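Side-chain contacts in molybdopterin-guanine dinucleotide biosynthesis protein B (MobB) (PDB 2F1R), which probably binds GTP and is thought to act in making the guanine dinucleotide form of the molybdenum cofactor: residues W54-N58 / S59-V63; V64-P68 / V69-F73. One frame throughout, in Å; residues are numbered along the deposited sequence.

How the interactions relate
Interactions 1 and 2 follow one another along the chain, their centres about 16 Å apart. Interaction 1 takes the chain from helix 52-59 into strand 62-66; interaction 2 carries that strand through a turn into strand 70-76, its antiparallel neighbour. They share strand 62-66 and meet where Val63 and Asp62 pack against Phe73. Both lie well away from the centre of the chain, about 28 Å and 22 Å from it, in a helix-and-hairpin region that, within its own chain, is apart from the parallel sheet of the P-loop NTPase-like core. The hairpin sheet runs on into the second subunit through parallel pairing, so both interactions belong to the dimer interface.

Interaction 1 (W54-N58 / S59-V63); sequences WKIYN and SGADV
Val63 CG2 lies at the edge of the Tyr57 ring, near its plane, and the Ala61 carbonyl approaches the ring obliquely, with Tyr57 CD1 3.4 Å from Ala61 O. Asp62 reaches the far part of the same ring, its carboxylate turned 27° from the ring plane and OD1 4.0 Å from Tyr57 CE1. The ring is placed there because CG stands anti to the backbone N (chi1 -174°). Asp62 itself is held from outside, by a salt bridge to Arg76 and a hydrogen bond to Tyr96 of the second subunit; Arg76 and, from the second subunit, Lys70 make cation-pi contacts with Tyr57.

Helix 52-59 ends here in a Schellman motif, with Gly60 at positive phi. Gly60 N bonds to Tyr57 O at 3.0 Å, coming from above the carbonyl plane, while the bond from Ala61 N to Ile56 O is weak. Ile56 O gains a firmer donor in Ser59 OG, which lies 2.6 Å away in the carbonyl plane, on a lone pair; chi1 of 74° folds the hydroxyl back over the last turn. Beyond the turn, Ile56 CG2 touches Ala61 CB at 3.7 Å. Ile56 CG2 is also 3.9 Å from Val63 CG2, the two side chains crossing at about a right angle. Val63 CG2 lies 3.9 Å from Tyr57 CB and nearer still to the backbone, 3.7 Å from Tyr57 N.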
loop_
_atom_site.group_PDB
_atom_site.type_symbol
_atom_site.label_atom_id
_atom_site.label_comp_id
_atom_site.label_asym_id
_atom_site.label_seq_id
_atom_site.Cartn_x
_atom_site.Cartn_y
_atom_site.Cartn_z
ATOM N N TRP A 54 3.311 1.535 12.686
ATOM C CA TRP A 54 4.755 1.508 12.728
ATOM C C TRP A 54 5.300 0.433 13.715
ATOM O O TRP A 54 6.163 -0.380 13.352
ATOM C CB TRP A 54 5.291 2.904 13.023
ATOM C CG TRP A 54 6.720 2.862 13.055
ATOM C CD1 TRP A 54 7.578 2.842 11.974
ATOM C CD2 TRP A 54 7.535 2.751 14.220
ATOM N NE1 TRP A 54 8.882 2.743 12.404
ATOM C CE2 TRP A 54 8.888 2.685 13.779
ATOM C CE3 TRP A 54 7.261 2.705 15.596
ATOM C CZ2 TRP A 54 9.967 2.581 14.679
ATOM C CZ3 TRP A 54 8.330 2.592 16.490
ATOM C CH2 TRP A 54 9.665 2.535 16.027
ATOM N N LYS A 55 4.771 0.410 14.939
ATOM C CA LYS A 55 5.093 -0.646 15.924
ATOM C C LYS A 55 4.750 -2.052 15.440
ATOM O O LYS A 55 5.542 -2.987 15.600
ATOM C CB LYS A 55 4.325 -0.417 17.217
ATOM C CG LYS A 55 4.957 0.559 18.108
ATOM C CD LYS A 55 3.977 1.026 19.163
ATOM C CE LYS A 55 4.275 2.472 19.591
ATOM N NZ LYS A 55 3.680 2.750 20.922
ATOM N N ILE A 56 3.548 -2.221 14.899
ATOM C CA ILE A 56 3.149 -3.526 14.356
ATOM C C ILE A 56 4.114 -3.904 13.199
ATOM O O ILE A 56 4.669 -5.000 13.162
ATOM C CB ILE A 56 1.636 -3.553 13.938
ATOM C CG1 ILE A 56 0.736 -3.507 15.181
ATOM C CG2 ILE A 56 1.333 -4.822 13.152
ATOM C CD1 ILE A 56 -0.559 -2.735 15.030
ATOM N N TYR A 57 4.325 -2.970 12.273
ATOM C CA TYR A 57 5.261 -3.215 11.205
ATOM C C TYR A 57 6.632 -3.704 11.715
ATOM O O TYR A 57 7.122 -4.742 11.275
ATOM C CB TYR A 57 5.451 -2.011 10.294
ATOM C CG TYR A 57 6.316 -2.404 9.128
ATOM C CD1 TYR A 57 5.748 -2.981 8.005
ATOM C CD2 TYR A 57 7.701 -2.281 9.178
ATOM C CE1 TYR A 57 6.524 -3.368 6.910
ATOM C CE2 TYR A 57 8.491 -2.675 8.103
ATOM C CZ TYR A 57 7.882 -3.212 6.965
ATOM O OH TYR A 57 8.611 -3.603 5.882
ATOM N N ASN A 58 7.208 -2.971 12.673
ATOM C CA ASN A 58 8.508 -3.337 13.283
ATOM C C ASN A 58 8.570 -4.707 13.939
ATOM O O ASN A 58 9.601 -5.375 13.928
ATOM C CB ASN A 58 8.893 -2.278 14.311
ATOM C CG ASN A 58 9.612 -1.111 13.689
ATOM O OD1 ASN A 58 9.230 -0.627 12.612
ATOM N ND2 ASN A 58 10.676 -0.639 14.356
ATOM N N SER A 59 7.440 -5.127 14.504
ATOM C CA SER A 59 7.342 -6.396 15.200
ATOM C C SER A 59 7.368 -7.554 14.207
ATOM O O SER A 59 7.544 -8.718 14.577
ATOM C CB SER A 59 6.070 -6.406 16.067
ATOM O OG SER A 59 4.884 -6.566 15.266
ATOM N N GLY A 60 7.238 -7.256 12.926
ATOM C CA GLY A 60 7.350 -8.334 11.957
ATOM C C GLY A 60 6.116 -8.632 11.133
ATOM O O GLY A 60 6.117 -9.606 10.367
ATOM N N ALA A 61 5.073 -7.806 11.263
ATOM C CA ALA A 61 3.859 -7.920 10.422
ATOM C C ALA A 61 3.895 -6.927 9.271
ATOM O O ALA A 61 4.362 -5.788 9.451
ATOM C CB ALA A 61 2.545 -7.710 11.244
ATOM N N ASP A 62 3.414 -7.363 8.101
ATOM C CA ASP A 62 3.027 -6.423 7.047
ATOM C C ASP A 62 1.698 -5.793 7.456
ATOM O O ASP A 62 0.927 -6.392 8.222
ATOM C CB ASP A 62 2.936 -7.153 5.723
ATOM C CG ASP A 62 4.322 -7.628 5.245
ATOM O OD1 ASP A 62 5.367 -6.989 5.647
ATOM O OD2 ASP A 62 4.360 -8.596 4.432
ATOM N N VAL A 63 1.456 -4.557 7.012
ATOM C CA VAL A 63 0.374 -3.774 7.580
ATOM C C VAL A 63 -0.588 -3.220 6.496
ATOM O O VAL A 63 -0.137 -2.699 5.478
ATOM C CB VAL A 63 0.966 -2.606 8.409
ATOM C CG1 VAL A 63 -0.140 -1.672 8.936
ATOM C CG2 VAL A 63 1.767 -3.180 9.611
#

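Interaction 2 (V64-P68 / V69-F73); sequences VIASP and VKLAF
Val64 and Phe73, Ile65 and Ala72, and Ala66 and Leu71 face each other across a beta hairpin whose strands, 64-66 and 70-73, run antiparallel at 172°. Ile65 with Ala72 is the hydrogen-bonded pair, and the two others are non-hydrogen-bonded. The backbone bonds of the central pair are nearly straight: Ile65 N to Ala72 O is 2.8 Å, and Ala72 N to Ile65 O is 3.0 Å. Parallel pairing with the second subunit continues the sheet across the interface.

Apolar contact is concentrated on the face that carries Val64, Ala66, Leu71 and Phe73. Val64 sends one methyl to its direct partner Phe73 and the other diagonally to Leu71. With chi1 at 175°, CG1 is anti to the backbone N and meets Leu71 CD2 at 3.6 Å, while Val64 CG2 lies 3.6 Å from Phe73 CD1, obliquely to the ring. Ala66 CB adds a looser contact with Leu71. On the other face, Ile65 and Ala72 come closest at their CB atoms, 4.3 Å apart, a loose contact. Phe73 also packs on Tyr96 of the second subunit.

Polar contacts gather at the turn, around Ser67. Its backbone N gives only a weak bond to Lys70 O, and its OG accepts another weak one from Val69 N. Lys70 O is gripped a second time by the hydroxyl: Ser67 OG donates to it at 3.0 Å, in the carbonyl plane and on a lone pair.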
loop_
_atom_site.group_PDB
_atom_site.type_symbol
_atom_site.label_atom_id
_atom_site.label_comp_id
_atom_site.label_asym_id
_atom_site.label_seq_id
_atom_site.Cartn_x
_atom_site.Cartn_y
_atom_site.Cartn_z
ATOM N N VAL A 64 -1.891 -3.388 6.714
ATOM C CA VAL A 64 -2.909 -2.705 5.883
ATOM C C VAL A 64 -3.646 -1.706 6.747
ATOM O O VAL A 64 -4.176 -2.072 7.793
ATOM C CB VAL A 64 -3.927 -3.673 5.191
ATOM C CG1 VAL A 64 -5.013 -2.904 4.467
ATOM C CG2 VAL A 64 -3.264 -4.567 4.186
ATOM N N ILE A 65 -3.633 -0.445 6.340
ATOM C CA ILE A 65 -4.414 0.580 7.006
ATOM C C ILE A 65 -5.608 0.858 6.125
ATOM O O ILE A 65 -5.461 1.303 4.987
ATOM C CB ILE A 65 -3.602 1.852 7.265
ATOM C CG1 ILE A 65 -2.296 1.475 7.947
ATOM C CG2 ILE A 65 -4.341 2.773 8.227
ATOM C CD1 ILE A 65 -1.369 2.658 8.264
ATOM N N ALA A 66 -6.792 0.507 6.634
ATOM C CA ALA A 66 -8.033 0.557 5.861
ATOM C C ALA A 66 -8.895 1.688 6.364
ATOM O O ALA A 66 -8.987 1.955 7.579
ATOM C CB ALA A 66 -8.790 -0.775 5.956
ATOM N N SER A 67 -9.510 2.377 5.426
ATOM C CA SER A 67 -10.436 3.449 5.751
ATOM C C SER A 67 -11.467 3.332 4.698
ATOM O O SER A 67 -11.267 2.555 3.749
ATOM C CB SER A 67 -9.740 4.792 5.689
ATOM O OG SER A 67 -9.821 5.380 4.406
ATOM N N PRO A 68 -12.584 4.092 4.835
ATOM C CA PRO A 68 -13.645 3.956 3.866
ATOM C C PRO A 68 -13.265 4.342 2.466
ATOM O O PRO A 68 -13.867 3.838 1.559
ATOM C CB PRO A 68 -14.732 4.925 4.389
ATOM C CG PRO A 68 -14.371 5.113 5.848
ATOM C CD PRO A 68 -12.909 5.089 5.877
ATOM N N VAL A 69 -12.345 5.279 2.256
ATOM C CA VAL A 69 -12.019 5.622 0.884
ATOM C C VAL A 69 -10.523 5.517 0.483
ATOM O O VAL A 69 -10.145 5.829 -0.677
ATOM C CB VAL A 69 -12.663 6.946 0.405
ATOM C CG1 VAL A 69 -14.213 6.714 0.017
ATOM C CG2 VAL A 69 -12.395 8.111 1.416
ATOM N N LYS A 70 -9.696 5.039 1.418
ATOM C CA LYS A 70 -8.262 5.008 1.194
ATOM C C LYS A 70 -7.682 3.782 1.882
ATOM O O LYS A 70 -8.064 3.462 3.000
ATOM C CB LYS A 70 -7.645 6.289 1.768
ATOM C CG LYS A 70 -6.164 6.481 1.468
ATOM C CD LYS A 70 -5.495 7.304 2.542
ATOM C CE LYS A 70 -5.570 8.771 2.267
ATOM N NZ LYS A 70 -5.129 9.565 3.462
ATOM N N LEU A 71 -6.761 3.121 1.244
ATOM C CA LEU A 71 -6.065 1.960 1.805
ATOM C C LEU A 71 -4.559 2.061 1.575
ATOM O O LEU A 71 -4.131 2.489 0.472
ATOM C CB LEU A 71 -6.614 0.672 1.186
ATOM C CG LEU A 71 -6.254 -0.634 1.896
ATOM C CD1 LEU A 71 -7.440 -1.586 1.900
ATOM C CD2 LEU A 71 -5.046 -1.286 1.241
ATOM N N ALA A 72 -3.768 1.750 2.575
ATOM C CA ALA A 72 -2.306 1.773 2.501
ATOM C C ALA A 72 -1.863 0.383 2.859
ATOM O O ALA A 72 -2.342 -0.161 3.857
ATOM C CB ALA A 72 -1.714 2.804 3.483
ATOM N N PHE A 73 -1.041 -0.212 2.003
ATOM C CA PHE A 73 -0.395 -1.526 2.237
ATOM C C PHE A 73 1.118 -1.279 2.357
ATOM O O PHE A 73 1.757 -0.744 1.438
ATOM C CB PHE A 73 -0.750 -2.529 1.103
ATOM C CG PHE A 73 -0.249 -3.983 1.329
ATOM C CD1 PHE A 73 -0.071 -4.531 2.627
ATOM C CD2 PHE A 73 -0.026 -4.833 0.227
ATOM C CE1 PHE A 73 0.367 -5.877 2.812
ATOM C CE2 PHE A 73 0.379 -6.188 0.395
ATOM C CZ PHE A 73 0.587 -6.700 1.709
#